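PDB 6SMO: Ketoacyl_synth_N domain-containing protein from Photorhabdus luminescens subsp. laumondii, which probably takes part in building polyketide chains as a ketoacyl-synthase-like protein and helps line a pocket that holds a pentaoxo-dodecanal chain. Local coordinates for residues C[24-27]-C[28-31]; C[140-143]-C[144-148]; C[229-232]-C[233-236]; C[262-265]-C[266-269]; C[311-314]-C[315-318]. All coordinates share one frame; numbering follows the deposited sequence.

Contact 1: C[24-27]-C[28-31]; sequences KSKV and IQKL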
loop_
_atom_site.group_PDB
_atom_site.type_symbol
_atom_site.label_atom_id
_atom_site.label_comp_id
_atom_site.label_asym_id
_atom_site.label_seq_id
_atom_site.Cartn_x
_atom_site.Cartn_y
_atom_site.Cartn_z
ATOM N N LYS C 24 5.753 24.951 -15.785
ATOM C CA LYS C 24 6.994 25.694 -15.427
ATOM C C LYS C 24 6.896 27.145 -15.917
ATOM O O LYS C 24 7.321 28.045 -15.168
ATOM C CB LYS C 24 8.235 25.007 -16.007
ATOM C CG LYS C 24 9.558 25.477 -15.414
ATOM C CD LYS C 24 10.747 24.634 -15.824
ATOM C CE LYS C 24 11.276 24.973 -17.203
ATOM N NZ LYS C 24 12.119 26.193 -17.182
ATOM N N SER C 25 6.358 27.362 -17.123
ATOM C CA SER C 25 6.191 28.699 -17.754
ATOM C C SER C 25 5.177 29.540 -16.967
ATOM O O SER C 25 5.354 30.773 -16.917
ATOM C CB SER C 25 5.789 28.574 -19.204
ATOM O OG SER C 25 4.563 27.871 -19.333
ATOM N N LYS C 26 4.161 28.900 -16.374
ATOM C CA LYS C 26 3.062 29.577 -15.633
ATOM C C LYS C 26 3.564 30.032 -14.256
ATOM O O LYS C 26 3.302 31.195 -13.896
ATOM C CB LYS C 26 1.850 28.650 -15.488
ATOM C CG LYS C 26 0.551 29.343 -15.094
ATOM C CD LYS C 26 -0.113 30.086 -16.234
ATOM C CE LYS C 26 -1.407 30.761 -15.827
ATOM N NZ LYS C 26 -2.054 31.441 -16.972
ATOM N N VAL C 27 4.244 29.149 -13.515
ATOM C CA VAL C 27 4.704 29.407 -12.115
ATOM C C VAL C 27 5.763 30.517 -12.117
ATOM O O VAL C 27 5.750 31.328 -11.170
ATOM C CB VAL C 27 5.216 28.131 -11.412
ATOM C CG1 VAL C 27 4.102 27.112 -11.218
ATOM C CG2 VAL C 27 6.403 27.497 -12.123
ATOM N N ILE C 28 6.639 30.556 -13.128
ATOM C CA ILE C 28 7.680 31.617 -13.298
ATOM C C ILE C 28 6.975 32.962 -13.525
ATOM O O ILE C 28 7.417 33.963 -12.926
ATOM C CB ILE C 28 8.664 31.274 -14.437
ATOM C CG1 ILE C 28 9.543 30.073 -14.077
ATOM C CG2 ILE C 28 9.507 32.484 -14.816
ATOM C CD1 ILE C 28 10.267 29.455 -15.253
ATOM N N GLN C 29 5.924 32.976 -14.353
ATOM C CA GLN C 29 5.114 34.184 -14.673
ATOM C C GLN C 29 4.451 34.710 -13.392
ATOM O O GLN C 29 4.433 35.943 -13.204
ATOM C CB GLN C 29 4.062 33.869 -15.740
ATOM C CG GLN C 29 3.404 35.108 -16.333
ATOM C CD GLN C 29 2.383 34.770 -17.392
ATOM O OE1 GLN C 29 1.637 33.801 -17.278
ATOM N NE2 GLN C 29 2.338 35.582 -18.435
ATOM N N LYS C 30 3.930 33.808 -12.553
ATOM C CA LYS C 30 3.227 34.147 -11.284
ATOM C C LYS C 30 4.249 34.504 -10.195
ATOM O O LYS C 30 3.886 35.284 -9.292
ATOM C CB LYS C 30 2.317 32.993 -10.845
ATOM C CG LYS C 30 1.068 32.808 -11.698
ATOM C CD LYS C 30 0.046 31.868 -11.096
ATOM C CE LYS C 30 -1.257 31.850 -11.870
ATOM N NZ LYS C 30 -2.233 30.903 -11.282
ATOM N N LEU C 31 5.470 33.959 -10.272
ATOM C CA LEU C 31 6.576 34.263 -9.322
ATOM C C LEU C 31 7.046 35.709 -9.537
ATOM O O LEU C 31 7.277 36.406 -8.529
ATOM C CB LEU C 31 7.726 33.270 -9.524
ATOM C CG LEU C 31 8.785 33.258 -8.420
ATOM C CD1 LEU C 31 8.255 32.576 -7.167
ATOM C CD2 LEU C 31 10.061 32.579 -8.892
#
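Ile28 leans back along the helix onto Lys24, one turn earlier, and can be traced atom by atom. Ile28 CB lies 3.6 Å from Lys24 O. Ile28 CG1 sits beside the backbone N, opposite the carbonyl carbon (chi1 -68°), which carries the branch back toward the preceding turn, 3.2 Å from that same Lys24 O. CD1 then goes past the carbonyl to meet the aliphatic shaft of Lys24, with Ile28 CD1 and Lys24 CG 4.0 Å apart. The two side chains run alongside each other and point the same way, and both meet Phe328 of helix 319-329, Lys24 by a cation-pi contact.

On another side of the helix Lys26 and Lys30 pass each other at a slant, Lys26 CE and Lys30 CE being 4.1 Å apart. With Lys26 bent at chi2 (77°) and Lys30 running straight, the like-charged Lys26 NZ and Lys30 NZ end up 5.7 Å apart; Lys30 NZ also has a long, weak ion pair with Asp16.

The backbone bonds step by four residues. Leu31 N to Val27 O (2.8 Å) and Lys30 N to Lys26 O (3.0 Å) are the sound ones, whereas Ile28 N to Lys24 O and Gln29 N to Ser25 O are weak. Val27 is buried against Leu324 and Leu310, while Ser25 and Gln29 are exposed: an amphipathic surface alpha-helix, packed on helices 319-329 and 307-310.

Contact 2: C[140-143]-C[144-148]; sequences GQLS and LLYGF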
loop_
_atom_site.group_PDB
_atom_site.type_symbol
_atom_site.label_atom_id
_atom_site.label_comp_id
_atom_site.label_asym_id
_atom_site.label_seq_id
_atom_site.Cartn_x
_atom_site.Cartn_y
_atom_site.Cartn_z
ATOM N N GLY C 140 0.063 -1.254 -9.361
ATOM C CA GLY C 140 -0.371 -2.484 -10.024
ATOM C C GLY C 140 -0.810 -2.234 -11.441
ATOM O O GLY C 140 -0.513 -3.046 -12.285
ATOM N N GLN C 141 -1.536 -1.144 -11.657
ATOM C CA GLN C 141 -2.037 -0.783 -12.997
ATOM C C GLN C 141 -0.859 -0.486 -13.918
ATOM O O GLN C 141 -0.984 -0.763 -15.087
ATOM C CB GLN C 141 -3.048 0.358 -12.911
ATOM C CG GLN C 141 -4.403 -0.051 -12.364
ATOM C CD GLN C 141 -5.021 -1.263 -13.012
ATOM O OE1 GLN C 141 -4.584 -1.742 -14.047
ATOM N NE2 GLN C 141 -6.061 -1.777 -12.396
ATOM N N LEU C 142 0.176 0.173 -13.407
ATOM C CA LEU C 142 1.397 0.510 -14.184
ATOM C C LEU C 142 2.170 -0.753 -14.543
ATOM O O LEU C 142 2.748 -0.808 -15.596
ATOM C CB LEU C 142 2.301 1.401 -13.335
ATOM C CG LEU C 142 1.866 2.843 -13.131
ATOM C CD1 LEU C 142 2.808 3.539 -12.184
ATOM C CD2 LEU C 142 1.765 3.598 -14.438
ATOM N N SER C 143 2.235 -1.684 -13.613
ATOM C CA SER C 143 3.012 -2.949 -13.709
ATOM C C SER C 143 2.394 -3.884 -14.759
ATOM O O SER C 143 3.150 -4.689 -15.331
ATOM C CB SER C 143 3.136 -3.627 -12.366
ATOM O OG SER C 143 1.875 -4.078 -11.899
ATOM N N LEU C 144 1.081 -3.789 -15.005
ATOM C CA LEU C 144 0.375 -4.587 -16.046
ATOM C C LEU C 144 0.679 -4.010 -17.435
ATOM O O LEU C 144 0.934 -4.811 -18.356
ATOM C CB LEU C 144 -1.136 -4.589 -15.776
ATOM C CG LEU C 144 -1.602 -5.321 -14.517
ATOM C CD1 LEU C 144 -3.118 -5.277 -14.405
ATOM C CD2 LEU C 144 -1.116 -6.764 -14.489
ATOM N N LEU C 145 0.650 -2.680 -17.576
ATOM C CA LEU C 145 0.812 -1.967 -18.875
ATOM C C LEU C 145 2.255 -2.103 -19.380
ATOM O O LEU C 145 2.428 -2.459 -20.563
ATOM C CB LEU C 145 0.426 -0.493 -18.706
ATOM C CG LEU C 145 -1.071 -0.210 -18.579
ATOM C CD1 LEU C 145 -1.313 1.190 -18.033
ATOM C CD2 LEU C 145 -1.777 -0.387 -19.915
ATOM N N TYR C 146 3.244 -1.824 -18.521
ATOM C CA TYR C 146 4.689 -1.752 -18.873
ATOM C C TYR C 146 5.403 -3.075 -18.562
ATOM O O TYR C 146 6.432 -3.353 -19.212
ATOM C CB TYR C 146 5.355 -0.580 -18.147
ATOM C CG TYR C 146 4.827 0.777 -18.540
ATOM C CD1 TYR C 146 5.139 1.335 -19.770
ATOM C CD2 TYR C 146 4.011 1.504 -17.687
ATOM C CE1 TYR C 146 4.656 2.580 -20.142
ATOM C CE2 TYR C 146 3.521 2.750 -18.043
ATOM C CZ TYR C 146 3.844 3.291 -19.276
ATOM O OH TYR C 146 3.366 4.517 -19.633
ATOM N N GLY C 147 4.899 -3.852 -17.597
ATOM C CA GLY C 147 5.433 -5.183 -17.243
ATOM C C GLY C 147 6.563 -5.111 -16.229
ATOM O O GLY C 147 7.274 -6.125 -16.076
ATOM N N PHE C 148 6.724 -3.969 -15.547
ATOM C CA PHE C 148 7.798 -3.718 -14.547
ATOM C C PHE C 148 7.572 -4.625 -13.329
ATOM O O PHE C 148 6.451 -4.621 -12.778
ATOM C CB PHE C 148 7.843 -2.238 -14.155
ATOM C CG PHE C 148 8.113 -1.272 -15.284
ATOM C CD1 PHE C 148 8.947 -1.612 -16.341
ATOM C CD2 PHE C 148 7.550 -0.005 -15.275
ATOM C CE1 PHE C 148 9.194 -0.714 -17.369
ATOM C CE2 PHE C 148 7.800 0.892 -16.302
ATOM C CZ PHE C 148 8.623 0.538 -17.347
#
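Gly140 and Leu144, and Leu142 and Tyr146, are joined by the ordinary alpha-helical bonds, Leu144 N to Gly140 O at 3.2 Å and Tyr146 N to Leu142 O at 3.1 Å. A side chain adds to the first: Ser143 OG donates to Gly140 O at 2.6 Å, its chi1 of 66° turning the hydroxyl back over the preceding turn. It reaches the oxygen from the same face of the carbonyl plane as Leu144 N, so two donors grip Gly140 O. The hydroxyl has a further weak bond to Gln139 O.

The apolar contact is between Leu142 and Tyr146, which lie alongside one another, Leu142 CD2 being 4.1 Å from Tyr146 CE2; both pack on helix 68-84, where Glu78 takes the tyrosine hydroxyl. Two carbon-oxygen contacts accompany it. Leu142 O sits at the edge of the Tyr146 ring, near its plane, 3.4 Å from Tyr146 CD2. At a spacing of three, Leu144 CD1 meets the amide oxygen of Gln141, crossing that side chain.

The helix stops at Gly147, whose phi is positive. Gly147 N keeps a weak bond to Ser143 O, and Ser143 CB is 3.5 Å from Phe148 O. Phe148 O in turn accepts from Asn293 of the PKS_KS chain, against which Gln141, Ser143 and Leu144 also pack. This is a glycine-terminated helix at a subunit interface, with Gly140 about 10 Å from the bound polyketone.

Contact 3: C[229-232]-C[233-236]; sequences ERQH and ALER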
loop_
_atom_site.group_PDB
_atom_site.type_symbol
_atom_site.label_atom_id
_atom_site.label_comp_id
_atom_site.label_asym_id
_atom_site.label_seq_id
_atom_site.Cartn_x
_atom_site.Cartn_y
_atom_site.Cartn_z
ATOM N N GLU C 229 20.032 4.580 -12.226
ATOM C CA GLU C 229 21.460 4.485 -11.819
ATOM C C GLU C 229 22.317 5.261 -12.826
ATOM O O GLU C 229 22.006 5.208 -14.033
ATOM C CB GLU C 229 21.863 3.011 -11.717
ATOM C CG GLU C 229 23.160 2.775 -10.965
ATOM C CD GLU C 229 24.394 2.643 -11.840
ATOM O OE1 GLU C 229 25.402 3.318 -11.544
ATOM O OE2 GLU C 229 24.348 1.858 -12.809
ATOM N N ARG C 230 23.350 5.957 -12.337
ATOM C CA ARG C 230 24.151 6.948 -13.107
ATOM C C ARG C 230 24.864 6.256 -14.275
ATOM O O ARG C 230 24.813 6.802 -15.395
ATOM C CB ARG C 230 25.159 7.653 -12.193
ATOM C CG ARG C 230 25.886 8.819 -12.849
ATOM C CD ARG C 230 26.658 9.654 -11.847
ATOM N NE ARG C 230 27.468 10.680 -12.491
ATOM C CZ ARG C 230 28.659 10.479 -13.055
ATOM N NH1 ARG C 230 29.301 11.493 -13.609
ATOM N NH2 ARG C 230 29.207 9.275 -13.070
ATOM N N GLN C 231 25.509 5.114 -14.022
ATOM C CA GLN C 231 26.281 4.347 -15.039
ATOM C C GLN C 231 25.321 3.811 -16.111
ATOM O O GLN C 231 25.710 3.822 -17.294
ATOM C CB GLN C 231 27.084 3.220 -14.385
ATOM C CG GLN C 231 28.168 3.711 -13.433
ATOM C CD GLN C 231 29.215 4.555 -14.120
ATOM O OE1 GLN C 231 29.479 5.689 -13.727
ATOM N NE2 GLN C 231 29.818 4.007 -15.162
ATOM N N HIS C 232 24.120 3.376 -15.716
ATOM C CA HIS C 232 23.049 2.884 -16.627
ATOM C C HIS C 232 22.590 4.017 -17.555
ATOM O O HIS C 232 22.303 3.728 -18.734
ATOM C CB HIS C 232 21.874 2.298 -15.830
ATOM C CG HIS C 232 20.807 1.698 -16.684
ATOM N ND1 HIS C 232 19.767 2.446 -17.203
ATOM C CD2 HIS C 232 20.615 0.432 -17.115
ATOM C CE1 HIS C 232 18.978 1.665 -17.913
ATOM N NE2 HIS C 232 19.477 0.423 -17.875
ATOM N N ALA C 233 22.516 5.249 -17.037
ATOM C CA ALA C 233 22.096 6.462 -17.781
ATOM C C ALA C 233 23.179 6.854 -18.794
ATOM O O ALA C 233 22.821 7.159 -19.949
ATOM C CB ALA C 233 21.804 7.588 -16.819
ATOM N N LEU C 234 24.448 6.851 -18.370
ATOM C CA LEU C 234 25.629 7.169 -19.222
ATOM C C LEU C 234 25.789 6.100 -20.313
ATOM O O LEU C 234 26.236 6.461 -21.421
ATOM C CB LEU C 234 26.883 7.252 -18.345
ATOM C CG LEU C 234 26.960 8.464 -17.416
ATOM C CD1 LEU C 234 28.019 8.259 -16.343
ATOM C CD2 LEU C 234 27.236 9.738 -18.199
ATOM N N GLU C 235 25.436 4.846 -20.009
ATOM C CA GLU C 235 25.537 3.678 -20.930
ATOM C C GLU C 235 24.733 3.961 -22.206
ATOM O O GLU C 235 25.318 3.850 -23.302
ATOM C CB GLU C 235 25.041 2.407 -20.234
ATOM C CG GLU C 235 25.418 1.117 -20.947
ATOM C CD GLU C 235 24.581 0.767 -22.167
ATOM O OE1 GLU C 235 25.166 0.321 -23.174
ATOM O OE2 GLU C 235 23.346 0.932 -22.104
ATOM N N ARG C 236 23.453 4.323 -22.061
ATOM C CA ARG C 236 22.489 4.502 -23.183
ATOM C C ARG C 236 22.580 5.924 -23.760
ATOM O O ARG C 236 21.867 6.192 -24.748
ATOM C CB ARG C 236 21.061 4.180 -22.723
ATOM C CG ARG C 236 20.433 5.207 -21.790
ATOM C CD ARG C 236 19.163 4.672 -21.152
ATOM N NE ARG C 236 18.480 5.656 -20.318
ATOM C CZ ARG C 236 17.662 6.609 -20.764
ATOM N NH1 ARG C 236 17.416 6.740 -22.058
ATOM N NH2 ARG C 236 17.096 7.441 -19.906
#
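Arg230 O is approached by two backbone donors of the next turn: Leu234 N at 3.0 Å, and Ala233 N at 3.2 Å in a weak bond. Ala233 N is itself shared, because its sounder bond runs to Glu229 O, 3.0 Å from Ala233 N. Glu235 N to Gln231 O, at 2.9 Å, continues the alpha-helical spacing.

Beside these bonds Leu234 crosses Arg230. The arginine is extended from CG to NE, and one face of its guanidinium receives Leu234 CD1, 3.6 Å from Arg230 NH2. On another side of the helix His232 and Arg236 approach loosely, and Glu228, which lies outside both segments, ties them together. Glu228 OE1 is hydrogen-bonded to His232 ND1, and Glu228 OE2 forms a salt bridge with Arg236 NH2, which probably helps hold both side chains in place.

Glu229 folds its carboxylate over the start of the helix. Gln231 N donates to Glu229 OE1 at 3.1 Å and His232 N to Glu229 OE2 at 3.3 Å, both from above the carboxylate plane. Two otherwise spare amides of the first turn are thus satisfied by a side-chain N-cap, where strand 218-229 passes directly into helix 230-235.

Contact 4: C[262-265]-C[266-269]; sequences LEYT and AELF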
loop_
_atom_site.group_PDB
_atom_site.type_symbol
_atom_site.label_atom_id
_atom_site.label_comp_id
_atom_site.label_asym_id
_atom_site.label_seq_id
_atom_site.Cartn_x
_atom_site.Cartn_y
_atom_site.Cartn_z
ATOM N N LEU C 262 15.092 20.364 11.762
ATOM C CA LEU C 262 15.324 21.272 10.603
ATOM C C LEU C 262 16.825 21.375 10.293
ATOM O O LEU C 262 17.156 21.694 9.134
ATOM C CB LEU C 262 14.733 22.653 10.906
ATOM C CG LEU C 262 13.206 22.735 10.903
ATOM C CD1 LEU C 262 12.732 24.023 11.558
ATOM C CD2 LEU C 262 12.653 22.626 9.490
ATOM N N GLU C 263 17.693 21.123 11.280
ATOM C CA GLU C 263 19.174 21.175 11.130
ATOM C C GLU C 263 19.660 20.035 10.223
ATOM O O GLU C 263 20.751 20.183 9.640
ATOM C CB GLU C 263 19.865 21.112 12.494
ATOM C CG GLU C 263 19.678 22.369 13.325
ATOM C CD GLU C 263 20.571 22.467 14.550
ATOM O OE1 GLU C 263 21.204 21.453 14.906
ATOM O OE2 GLU C 263 20.632 23.563 15.144
ATOM N N TYR C 264 18.896 18.942 10.115
ATOM C CA TYR C 264 19.194 17.795 9.215
ATOM C C TYR C 264 18.931 18.196 7.757
ATOM O O TYR C 264 19.601 17.644 6.863
ATOM C CB TYR C 264 18.394 16.552 9.618
ATOM C CG TYR C 264 18.917 15.848 10.844
ATOM C CD1 TYR C 264 19.915 14.891 10.747
ATOM C CD2 TYR C 264 18.422 16.141 12.105
ATOM C CE1 TYR C 264 20.405 14.240 11.868
ATOM C CE2 TYR C 264 18.901 15.501 13.236
ATOM C CZ TYR C 264 19.896 14.547 13.118
ATOM O OH TYR C 264 20.374 13.910 14.228
ATOM N N THR C 265 17.991 19.119 7.524
ATOM C CA THR C 265 17.703 19.710 6.188
ATOM C C THR C 265 18.863 20.629 5.782
ATOM O O THR C 265 19.157 20.701 4.574
ATOM C CB THR C 265 16.367 20.468 6.171
ATOM O OG1 THR C 265 15.375 19.663 6.809
ATOM C CG2 THR C 265 15.910 20.816 4.771
ATOM N N ALA C 266 19.487 21.303 6.755
ATOM C CA ALA C 266 20.628 22.231 6.556
ATOM C C ALA C 266 21.886 21.450 6.151
ATOM O O ALA C 266 22.747 22.044 5.473
ATOM C CB ALA C 266 20.862 23.042 7.809
ATOM N N GLU C 267 21.988 20.177 6.549
ATOM C CA GLU C 267 23.135 19.281 6.227
ATOM C C GLU C 267 23.148 18.952 4.727
ATOM O O GLU C 267 24.249 18.685 4.204
ATOM C CB GLU C 267 23.084 17.999 7.064
ATOM C CG GLU C 267 23.784 18.123 8.406
ATOM C CD GLU C 267 23.605 16.935 9.337
ATOM O OE1 GLU C 267 23.780 17.115 10.559
ATOM O OE2 GLU C 267 23.294 15.832 8.840
ATOM N N LEU C 268 21.984 18.965 4.066
ATOM C CA LEU C 268 21.836 18.647 2.615
ATOM C C LEU C 268 22.619 19.658 1.764
ATOM O O LEU C 268 23.087 19.264 0.678
ATOM C CB LEU C 268 20.354 18.654 2.220
ATOM C CG LEU C 268 19.526 17.442 2.650
ATOM C CD1 LEU C 268 18.070 17.618 2.247
ATOM C CD2 LEU C 268 20.080 16.153 2.058
ATOM N N PHE C 269 22.742 20.906 2.231
ATOM C CA PHE C 269 23.354 22.042 1.487
ATOM C C PHE C 269 24.848 21.794 1.243
ATOM O O PHE C 269 25.340 22.213 0.176
ATOM C CB PHE C 269 23.127 23.364 2.227
ATOM C CG PHE C 269 21.770 23.980 1.999
ATOM C CD1 PHE C 269 20.706 23.688 2.838
ATOM C CD2 PHE C 269 21.554 24.845 0.937
ATOM C CE1 PHE C 269 19.457 24.253 2.622
ATOM C CE2 PHE C 269 20.305 25.408 0.723
ATOM C CZ PHE C 269 19.259 25.110 1.566
#
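This is a local contact within a weakly bonded helical stretch around helix 263-266, lying over strands 351-356 and 362-369 of the mixed sheet, between helix 255-261 and strand 275-278 in the chain. The looseness shows in the backbone. Ala266 N has two weak bonds, to Leu262 O (3.4 Å) and Glu263 O (3.3 Å), and Glu263 O also receives a weak bond from Glu267 N at 3.3 Å. Further on, Leu268 N reaches Thr265 O, again weakly, at 3.4 Å. Spacings of three and four residues are therefore mixed, between 3-10 and alpha geometry.

In the fold, one side of this stretch covers strands: Thr265 and Leu268 both touch Ala365 of strand 362-369, and Thr265 OG1 is hydrogen-bonded to Gln355 OE1. It thus belongs to a layer of helices over a mixed sheet, as in the thiolase-like fold.

Tyr264 and Glu267 run alongside each other. Glu267 OE2 is 4.0 Å from Tyr264 CD1, with ring and carboxylate planes 60° apart; the tyrosine ring is stacked on Tyr250, and Tyr264 packs on Arg121 of the PKS_KS chain. Phe269 has its CG opposite the carbonyl carbon (chi1 -81°), beside the backbone N, which swings the ring back so that Phe269 CD1 is 3.8 Å from Thr265 O. The same ring meets Phe294 edge-to-face.

Contact 5: C[311-314]-C[315-318]; sequences DNQF and SVSG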
loop_
_atom_site.group_PDB
_atom_site.type_symbol
_atom_site.label_atom_id
_atom_site.label_comp_id
_atom_site.label_asym_id
_atom_site.label_seq_id
_atom_site.Cartn_x
_atom_site.Cartn_y
_atom_site.Cartn_z
ATOM N N ASP C 311 -0.725 25.312 -4.969
ATOM C CA ASP C 311 -1.784 24.909 -3.990
ATOM C C ASP C 311 -1.399 23.648 -3.202
ATOM O O ASP C 311 -0.344 23.068 -3.441
ATOM C CB ASP C 311 -3.212 24.888 -4.550
ATOM C CG ASP C 311 -3.548 26.023 -5.493
ATOM O OD1 ASP C 311 -3.522 27.178 -5.055
ATOM O OD2 ASP C 311 -3.816 25.731 -6.660
ATOM N N ASN C 312 -2.283 23.201 -2.318
ATOM C CA ASN C 312 -1.983 21.984 -1.533
ATOM C C ASN C 312 -2.459 20.785 -2.350
ATOM O O ASN C 312 -3.648 20.717 -2.643
ATOM C CB ASN C 312 -2.645 22.042 -0.158
ATOM C CG ASN C 312 -2.171 20.957 0.777
ATOM O OD1 ASN C 312 -1.167 20.313 0.522
ATOM N ND2 ASN C 312 -2.882 20.753 1.863
ATOM N N GLN C 313 -1.539 19.901 -2.728
ATOM C CA GLN C 313 -1.899 18.701 -3.522
ATOM C C GLN C 313 -1.643 17.438 -2.700
ATOM O O GLN C 313 -1.726 16.356 -3.284
ATOM C CB GLN C 313 -1.085 18.670 -4.812
ATOM C CG GLN C 313 -1.083 19.990 -5.563
ATOM C CD GLN C 313 -0.297 19.886 -6.843
ATOM O OE1 GLN C 313 0.787 20.445 -6.977
ATOM N NE2 GLN C 313 -0.838 19.152 -7.792
ATOM N N PHE C 314 -1.340 17.591 -1.407
ATOM C CA PHE C 314 -1.019 16.440 -0.521
ATOM C C PHE C 314 0.220 15.716 -1.047
ATOM O O PHE C 314 1.269 16.345 -1.112
ATOM C CB PHE C 314 -2.244 15.579 -0.216
ATOM C CG PHE C 314 -3.363 16.380 0.385
ATOM C CD1 PHE C 314 -3.409 16.612 1.745
ATOM C CD2 PHE C 314 -4.330 16.954 -0.418
ATOM C CE1 PHE C 314 -4.421 17.378 2.295
ATOM C CE2 PHE C 314 -5.342 17.717 0.132
ATOM C CZ PHE C 314 -5.384 17.924 1.486
ATOM N N SER C 315 0.081 14.444 -1.412
ATOM C CA SER C 315 1.225 13.614 -1.867
ATOM C C SER C 315 1.908 14.205 -3.106
ATOM O O SER C 315 3.112 14.012 -3.250
ATOM C CB SER C 315 0.843 12.174 -2.047
ATOM O OG SER C 315 -0.053 12.019 -3.128
ATOM N N VAL C 316 1.147 14.798 -4.019
ATOM C CA VAL C 316 1.737 15.422 -5.237
ATOM C C VAL C 316 2.622 16.605 -4.825
ATOM O O VAL C 316 3.626 16.849 -5.504
ATOM C CB VAL C 316 0.662 15.797 -6.273
ATOM C CG1 VAL C 316 1.277 16.214 -7.595
ATOM C CG2 VAL C 316 -0.305 14.652 -6.492
ATOM N N SER C 317 2.215 17.360 -3.804
ATOM C CA SER C 317 3.029 18.499 -3.308
ATOM C C SER C 317 4.399 17.984 -2.863
ATOM O O SER C 317 4.460 16.999 -2.127
ATOM C CB SER C 317 2.337 19.221 -2.203
ATOM O OG SER C 317 1.225 19.928 -2.705
ATOM N N GLY C 318 5.455 18.689 -3.247
ATOM C CA GLY C 318 6.828 18.231 -2.960
ATOM C C GLY C 318 7.396 17.424 -4.115
ATOM O O GLY C 318 8.594 17.591 -4.415
#
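Gln313 to Val316 reverse the chain in a tight turn: Phe314 has phi 61° and psi -118°, Ser315 follows with helical angles, and Val316 N makes a weak bond of 3.3 Å to Gln313 O, close to a type II' beta turn. A second turn overlaps it, with Ser317 N weakly bonded to Phe314 O at 3.0 Å. Gly318, again with positive phi, takes the N-cap position of the following helix.

The one hydrogen bond between the segments that is not weak comes from a side chain. Ser317 OG accepts from Gln313 N at 2.8 Å with 154° at the hydrogen, pinning the entry of the loop to its exit. OG stands beside its own backbone N, opposite the carbonyl carbon, and from there Ser317 OG also lies 3.4 Å from Gln313 CB. Gln313 runs extended and crosses Val316 at a slant, Gln313 NE2 being 3.6 Å from Val316 CG1. On the approach, Asn312 OD1 accepts a weak bond from Phe314 N, while Asn312 ND2 lies over one face of the Phe314 ring, nearer its border than its middle, 3.7 Å from the plane.

All of these residues are buried. Asp311 forms a salt bridge with Arg47, and Ser315 OG is hydrogen-bonded to Glu187 OE1 and Gly101 O. Phe314 meets Phe104 edge-to-face and packs on Tyr162 of the PKS_KS chain. The loop thus links helices 307-310 and 319-329, with its middle lying against strands 180-187 and 218-229.

In the fold
The five contacts follow one another along the chain without interleaving, and no two touch. Contact 5 lies deepest, about 7 Å from the chain centre; the others lie about 19 to 24 Å out, all measured from their centres. Contact 1 is its nearest neighbour, with nearest atoms about 7 Å apart, and the link is direct: helix 20-31 packs on helices 307-310 and 319-329, which the loop of contact 5 joins. Contacts 2 and 4 stand on opposite sides of the chain centre, their centres 36 Å apart. Contact 3 leads off strand 218-229, against which contact 5 also packs. Contacts 2, 4 and 5 reach the PKS_KS chain, consistent with a paired ketoacyl-synthase-like assembly.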